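Local atomic coordinates of peroxisomal catalase A (Saccharomyces cerevisiae, PDB entry 1A4E), a protein that uses heme to break down the hydrogen peroxide made by peroxisomal oxidases into water and oxygen, sparing the cell its toxic effects. Residues N49-N54 with H345-G350; E313-A318 with I356-P361. All coordinates share one frame; numbering follows the deposited sequence.

Contact 1. Residues N49-N54 with H345-G350. With HEM (protoporphyrin IX containing Fe), chain I.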
# COMPACT_ATOMS: atom_id res chain seq x y z
N ASN B 49 3.32 7.06 -9.72
CA ASN B 49 2.83 5.85 -10.36
C ASN B 49 2.07 4.90 -9.47
O ASN B 49 2.40 4.69 -8.31
CB ASN B 49 3.98 5.06 -10.99
CG ASN B 49 4.72 5.81 -12.08
OD1 ASN B 49 4.13 6.55 -12.86
ND2 ASN B 49 6.03 5.66 -12.19
N ILE B 50 1.02 4.34 -10.07
CA ILE B 50 0.24 3.27 -9.47
C ILE B 50 0.55 2.03 -10.31
O ILE B 50 1.05 2.19 -11.43
CB ILE B 50 -1.29 3.60 -9.52
CG1 ILE B 50 -1.83 3.85 -10.93
CG2 ILE B 50 -1.49 4.80 -8.61
CD1 ILE B 50 -3.36 4.11 -10.97
N PRO B 51 0.31 0.77 -9.88
CA PRO B 51 0.55 -0.42 -10.69
C PRO B 51 -0.32 -0.36 -11.94
O PRO B 51 -1.44 0.15 -11.90
CB PRO B 51 0.19 -1.58 -9.80
CG PRO B 51 0.29 -1.03 -8.41
CD PRO B 51 -0.25 0.38 -8.59
N GLN B 52 0.19 -0.82 -13.09
CA GLN B 52 -0.62 -0.87 -14.29
C GLN B 52 -1.66 -1.99 -14.20
O GLN B 52 -1.47 -2.97 -13.49
CB GLN B 52 0.27 -1.12 -15.51
CG GLN B 52 0.99 -2.47 -15.48
CD GLN B 52 1.93 -2.74 -16.64
OE1 GLN B 52 2.16 -3.90 -17.00
NE2 GLN B 52 2.51 -1.72 -17.25
N ARG B 53 -2.77 -1.81 -14.92
CA ARG B 53 -3.81 -2.82 -15.08
C ARG B 53 -3.25 -4.17 -15.49
O ARG B 53 -2.31 -4.25 -16.28
CB ARG B 53 -4.79 -2.32 -16.12
CG ARG B 53 -6.02 -1.71 -15.52
CD ARG B 53 -6.86 -0.95 -16.53
NE ARG B 53 -6.34 0.39 -16.59
CZ ARG B 53 -7.07 1.48 -16.37
NH1 ARG B 53 -8.36 1.45 -16.07
NH2 ARG B 53 -6.45 2.65 -16.40
N ASN B 54 -3.80 -5.26 -14.95
CA ASN B 54 -3.35 -6.60 -15.30
C ASN B 54 -4.57 -7.45 -15.71
O ASN B 54 -5.34 -7.87 -14.85
CB ASN B 54 -2.63 -7.22 -14.09
CG ASN B 54 -1.94 -8.54 -14.38
OD1 ASN B 54 -1.50 -8.82 -15.50
ND2 ASN B 54 -1.84 -9.41 -13.37
N HIS B 345 -9.36 -3.35 -8.34
CA HIS B 345 -9.50 -1.92 -8.09
C HIS B 345 -9.09 -1.55 -6.67
O HIS B 345 -8.48 -0.51 -6.45
CB HIS B 345 -10.95 -1.47 -8.30
CG HIS B 345 -11.52 -1.72 -9.69
ND1 HIS B 345 -12.81 -1.84 -10.01
CD2 HIS B 345 -10.79 -1.90 -10.84
CE1 HIS B 345 -12.88 -2.08 -11.30
NE2 HIS B 345 -11.67 -2.11 -11.79
N ARG B 346 -9.43 -2.41 -5.69
CA ARG B 346 -9.08 -2.18 -4.29
C ARG B 346 -7.58 -2.18 -4.10
O ARG B 346 -7.07 -1.39 -3.31
CB ARG B 346 -9.71 -3.26 -3.40
CG ARG B 346 -11.22 -3.12 -3.38
CD ARG B 346 -11.91 -4.29 -2.70
NE ARG B 346 -13.35 -4.22 -2.95
CZ ARG B 346 -14.02 -5.22 -3.55
NH1 ARG B 346 -13.43 -6.34 -3.94
NH2 ARG B 346 -15.31 -5.06 -3.83
N TYR B 347 -6.87 -3.01 -4.86
CA TYR B 347 -5.42 -3.04 -4.84
C TYR B 347 -4.76 -1.88 -5.58
O TYR B 347 -3.93 -1.17 -5.02
CB TYR B 347 -4.95 -4.34 -5.46
CG TYR B 347 -3.44 -4.41 -5.57
CD1 TYR B 347 -2.63 -4.48 -4.44
CD2 TYR B 347 -2.89 -4.41 -6.85
CE1 TYR B 347 -1.24 -4.56 -4.60
CE2 TYR B 347 -1.51 -4.49 -7.01
CZ TYR B 347 -0.70 -4.58 -5.89
OH TYR B 347 0.66 -4.70 -6.07
N ARG B 348 -5.11 -1.75 -6.86
CA ARG B 348 -4.51 -0.82 -7.80
C ARG B 348 -4.77 0.66 -7.54
O ARG B 348 -3.91 1.52 -7.74
CB ARG B 348 -5.00 -1.22 -9.19
CG ARG B 348 -4.49 -0.45 -10.40
CD ARG B 348 -5.31 -0.91 -11.59
NE ARG B 348 -5.78 0.25 -12.32
CZ ARG B 348 -7.07 0.46 -12.58
NH1 ARG B 348 -8.01 -0.38 -12.19
NH2 ARG B 348 -7.41 1.56 -13.20
N LEU B 349 -5.99 0.95 -7.10
CA LEU B 349 -6.38 2.32 -6.85
C LEU B 349 -6.54 2.60 -5.37
O LEU B 349 -6.17 3.69 -4.92
CB LEU B 349 -7.69 2.61 -7.58
CG LEU B 349 -7.66 2.45 -9.10
CD1 LEU B 349 -9.07 2.45 -9.65
CD2 LEU B 349 -6.81 3.57 -9.68
N GLY B 350 -7.06 1.64 -4.60
CA GLY B 350 -7.26 1.84 -3.17
C GLY B 350 -8.65 1.40 -2.72
O GLY B 350 -9.56 1.28 -3.54
CHA HEM I . -9.45 -5.83 -17.68
CHB HEM I . -9.85 -9.97 -15.29
CHC HEM I . -11.98 -11.94 -19.10
CHD HEM I . -12.48 -7.55 -21.00
C1A HEM I . -9.22 -6.84 -16.76
C2A HEM I . -8.65 -6.63 -15.45
C3A HEM I . -8.84 -7.77 -14.74
C4A HEM I . -9.50 -8.69 -15.63
CMA HEM I . -8.51 -8.03 -13.28
CAA HEM I . -8.02 -5.34 -14.94
CBA HEM I . -9.02 -4.63 -14.05
CGA HEM I . -8.52 -3.33 -13.44
O1A HEM I . -7.43 -3.28 -12.88
O2A HEM I . -9.27 -2.37 -13.53
C1B HEM I . -10.49 -10.87 -16.12
C2B HEM I . -10.75 -12.24 -15.77
C3B HEM I . -11.26 -12.85 -16.89
C4B HEM I . -11.33 -11.80 -17.89
CMB HEM I . -10.44 -12.83 -14.39
CAB HEM I . -11.65 -14.18 -17.11
CBB HEM I . -11.85 -15.24 -16.12
C1C HEM I . -12.33 -10.91 -19.95
C2C HEM I . -13.28 -11.05 -21.03
C3C HEM I . -13.48 -9.80 -21.54
C4C HEM I . -12.64 -8.90 -20.76
CMC HEM I . -13.94 -12.36 -21.44
CAC HEM I . -14.35 -9.41 -22.54
CBC HEM I . -15.78 -9.62 -22.48
C1D HEM I . -11.68 -6.70 -20.27
C2D HEM I . -11.50 -5.30 -20.56
C3D HEM I . -10.63 -4.83 -19.64
C4D HEM I . -10.28 -5.93 -18.79
CMD HEM I . -12.18 -4.49 -21.65
CAD HEM I . -10.07 -3.42 -19.56
CBD HEM I . -10.89 -2.47 -18.71
CGD HEM I . -10.28 -1.08 -18.75
O1D HEM I . -10.19 -0.50 -19.82
O2D HEM I . -9.87 -0.57 -17.72
NA HEM I . -9.77 -8.11 -16.85
NB HEM I . -10.88 -10.59 -17.41
NC HEM I . -11.98 -9.59 -19.75
ND HEM I . -10.93 -7.08 -19.17
FE HEM I . -10.85 -8.85 -18.32
O HOH W 1 -3.37 1.57 -13.35
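At the propionate end of the heme pocket, Arg53 from the loop before strand 59-68 crosses Arg348 from the last turn of helix 332-348. Arg348 NH2 lies over one face of the Arg53 guanidinium, only 3.0 Å from Arg53 NH1, with the two planes 37° apart. Two donors cannot bond each other; acceptors around them probably offset the repulsion. Arg53 NH1 makes a weak hydrogen bond to heme O2D, and its NH2 donates to Val312 O. Arg348 runs with CG anti to its backbone N (chi1 -178°) and bends at chi3, which brings NH1 to 2.7 Å from heme O2A on the other propionate; its NH2 donates to Glu313 O and Ala315 O. Long, positively charged arginines suit a place between carboxylates and backbone carbonyls. Arg53 CG covers the centre of one face of the Arg348 guanidinium, Leu349 CG the other. At its edge a water bridges Arg348 NE, 2.9 Å away, and Pro51 O. A leucine in place of Arg53 would probably leave heme O2D without this donor and Val312 O without its mate. His345 NE2 adds a weak bond to heme O2A. Farther from the heme, Ile50 CD1 meets Leu349 CD2 at 3.7 Å, and Pro51 CG comes obliquely to Tyr347 CE2, 4.1 Å away. Arginines gathered round the two propionates are typical of the heme pocket of catalases.

Contact 2. Residues E313-A318 with I356-P361. With HEM (protoporphyrin IX containing Fe), chain I.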
# COMPACT_ATOMS: atom_id res chain seq x y z
N GLU B 313 -6.50 6.69 -16.47
CA GLU B 313 -5.67 5.76 -15.74
C GLU B 313 -6.29 5.37 -14.41
O GLU B 313 -6.20 4.22 -13.99
CB GLU B 313 -4.29 6.38 -15.56
CG GLU B 313 -3.23 5.42 -15.05
CD GLU B 313 -2.92 4.22 -15.94
OE1 GLU B 313 -3.09 4.27 -17.16
OE2 GLU B 313 -2.47 3.21 -15.41
N GLN B 314 -6.97 6.31 -13.73
CA GLN B 314 -7.64 6.00 -12.49
C GLN B 314 -9.05 5.42 -12.66
O GLN B 314 -9.71 5.08 -11.67
CB GLN B 314 -7.73 7.24 -11.63
CG GLN B 314 -6.38 7.61 -11.03
CD GLN B 314 -6.51 8.57 -9.86
OE1 GLN B 314 -5.96 8.33 -8.78
NE2 GLN B 314 -7.23 9.67 -10.02
N ALA B 315 -9.52 5.27 -13.91
CA ALA B 315 -10.85 4.75 -14.17
C ALA B 315 -10.92 3.26 -13.85
O ALA B 315 -10.02 2.49 -14.17
CB ALA B 315 -11.20 4.94 -15.63
N ALA B 316 -12.02 2.89 -13.19
CA ALA B 316 -12.26 1.53 -12.75
C ALA B 316 -13.53 0.99 -13.38
O ALA B 316 -14.61 1.53 -13.18
CB ALA B 316 -12.41 1.49 -11.25
N PHE B 317 -13.39 -0.10 -14.13
CA PHE B 317 -14.49 -0.75 -14.84
C PHE B 317 -14.65 -2.18 -14.32
O PHE B 317 -13.66 -2.89 -14.18
CB PHE B 317 -14.22 -0.83 -16.33
CG PHE B 317 -14.05 0.52 -17.03
CD1 PHE B 317 -15.16 1.19 -17.55
CD2 PHE B 317 -12.78 1.08 -17.14
CE1 PHE B 317 -14.99 2.42 -18.18
CE2 PHE B 317 -12.62 2.31 -17.77
CZ PHE B 317 -13.72 2.98 -18.29
N ALA B 318 -15.89 -2.60 -14.05
CA ALA B 318 -16.18 -3.92 -13.50
C ALA B 318 -17.52 -4.46 -13.98
O ALA B 318 -18.51 -3.73 -13.97
CB ALA B 318 -16.22 -3.85 -11.97
N ILE B 356 -12.94 8.34 -6.32
CA ILE B 356 -12.23 9.03 -7.40
C ILE B 356 -13.30 9.54 -8.36
O ILE B 356 -14.18 8.74 -8.72
CB ILE B 356 -11.26 8.07 -8.14
CG1 ILE B 356 -10.20 7.54 -7.19
CG2 ILE B 356 -10.59 8.81 -9.28
CD1 ILE B 356 -9.26 6.50 -7.82
N PRO B 357 -13.33 10.84 -8.75
CA PRO B 357 -14.38 11.46 -9.55
C PRO B 357 -14.95 10.68 -10.74
O PRO B 357 -16.17 10.56 -10.85
CB PRO B 357 -13.75 12.78 -9.94
CG PRO B 357 -13.04 13.15 -8.67
CD PRO B 357 -12.37 11.84 -8.31
N VAL B 358 -14.11 10.10 -11.61
CA VAL B 358 -14.60 9.30 -12.74
C VAL B 358 -15.27 8.00 -12.34
O VAL B 358 -16.06 7.48 -13.12
CB VAL B 358 -13.47 8.93 -13.76
CG1 VAL B 358 -13.23 10.17 -14.57
CG2 VAL B 358 -12.18 8.43 -13.11
N ASN B 359 -14.98 7.45 -11.15
CA ASN B 359 -15.65 6.23 -10.67
C ASN B 359 -16.86 6.49 -9.79
O ASN B 359 -17.61 5.58 -9.45
CB ASN B 359 -14.65 5.38 -9.90
CG ASN B 359 -13.51 5.00 -10.81
OD1 ASN B 359 -13.68 4.88 -12.03
ND2 ASN B 359 -12.33 4.82 -10.24
N CYS B 360 -17.05 7.75 -9.41
CA CYS B 360 -18.14 8.16 -8.56
C CYS B 360 -19.47 8.07 -9.31
O CYS B 360 -19.57 8.51 -10.47
CB CYS B 360 -17.83 9.59 -8.08
SG CYS B 360 -19.04 10.29 -6.95
N PRO B 361 -20.51 7.44 -8.74
CA PRO B 361 -21.86 7.41 -9.30
C PRO B 361 -22.56 8.75 -9.19
O PRO B 361 -23.42 8.90 -8.33
CB PRO B 361 -22.52 6.30 -8.52
CG PRO B 361 -21.87 6.42 -7.15
CD PRO B 361 -20.42 6.60 -7.54
CHA HEM I . -9.45 -5.83 -17.68
CHB HEM I . -9.85 -9.97 -15.29
CHC HEM I . -11.98 -11.94 -19.10
CHD HEM I . -12.48 -7.55 -21.00
C1A HEM I . -9.22 -6.84 -16.76
C2A HEM I . -8.65 -6.63 -15.45
C3A HEM I . -8.84 -7.77 -14.74
C4A HEM I . -9.50 -8.69 -15.63
CMA HEM I . -8.51 -8.03 -13.28
CAA HEM I . -8.02 -5.34 -14.94
CBA HEM I . -9.02 -4.63 -14.05
CGA HEM I . -8.52 -3.33 -13.44
O1A HEM I . -7.43 -3.28 -12.88
O2A HEM I . -9.27 -2.37 -13.53
C1B HEM I . -10.49 -10.87 -16.12
C2B HEM I . -10.75 -12.24 -15.77
C3B HEM I . -11.26 -12.85 -16.89
C4B HEM I . -11.33 -11.80 -17.89
CMB HEM I . -10.44 -12.83 -14.39
CAB HEM I . -11.65 -14.18 -17.11
CBB HEM I . -11.85 -15.24 -16.12
C1C HEM I . -12.33 -10.91 -19.95
C2C HEM I . -13.28 -11.05 -21.03
C3C HEM I . -13.48 -9.80 -21.54
C4C HEM I . -12.64 -8.90 -20.76
CMC HEM I . -13.94 -12.36 -21.44
CAC HEM I . -14.35 -9.41 -22.54
CBC HEM I . -15.78 -9.62 -22.48
C1D HEM I . -11.68 -6.70 -20.27
C2D HEM I . -11.50 -5.30 -20.56
C3D HEM I . -10.63 -4.83 -19.64
C4D HEM I . -10.28 -5.93 -18.79
CMD HEM I . -12.18 -4.49 -21.65
CAD HEM I . -10.07 -3.42 -19.56
CBD HEM I . -10.89 -2.47 -18.71
CGD HEM I . -10.28 -1.08 -18.75
O1D HEM I . -10.19 -0.50 -19.82
O2D HEM I . -9.87 -0.57 -17.72
NA HEM I . -9.77 -8.11 -16.85
NB HEM I . -10.88 -10.59 -17.41
NC HEM I . -11.98 -9.59 -19.75
ND HEM I . -10.93 -7.08 -19.17
FE HEM I . -10.85 -8.85 -18.32
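Asn359 meets the backbone of 313-318 with both ends of its carboxamide. Its OD1 accepts from Ala316 N at 2.8 Å, a fairly straight bond (160° at the hydrogen) whose donor is tilted 30° from the carbonyl plane. Its ND2 donates to Gln314 O at 3.0 Å, also bonding weakly to Phe353 O. An asparagine suits the place because one short side chain offers a donor and an acceptor to a backbone that has just left helix 308-313. With CG beside the backbone N (chi1 -61°), the amide projects across the gap, and two bonds to 313-318 would fix its rotation. The small methyl of Ala316 fits beside this amide, CB lying 3.5 Å from Asn359 ND2. Next to the polar pair, Val358 sets CG2 against Ala315 CA at 4.1 Å. Beyond it the side chains of Gln314 and Ile356 cross at about a right angle: Ile356 CG2 approaches Gln314 NE2 to 3.5 Å, while its CD1 lies against the amide carbon and oxygen. That amide looks outward for its main partner, NE2 donating to Asn377 O of the third subunit. Phe317 turns to the heme, its CD2 3.4 Å from propionate O2D. Around the contact, Val358 touches Gln311 of helix 308-313, Phe317 and Asn359 reach Lys116 of strand 112-119, and His345 of helix 332-348 packs on Ala316.

Overall arrangement
Both contacts are buried within the catalase fold, their centres 12 Å apart, and both touch the heme and the third subunit. They differ in chemistry. Contact 1 is charged at its heme end, where two arginines and a histidine meet the propionates, and apolar farther out; its loop and helix end also meet the second subunit. Contact 2 joins two loops by neutral amide bonds and small apolar groups, with Phe317 as its touch on the heme. The two join where the arginines of contact 1 meet the backbone of 313-318, which is thus bonded by guanidinium groups as well as by the asparagine amide of contact 2. Along the chain their segments alternate, tying loop and helix ends together around the pocket.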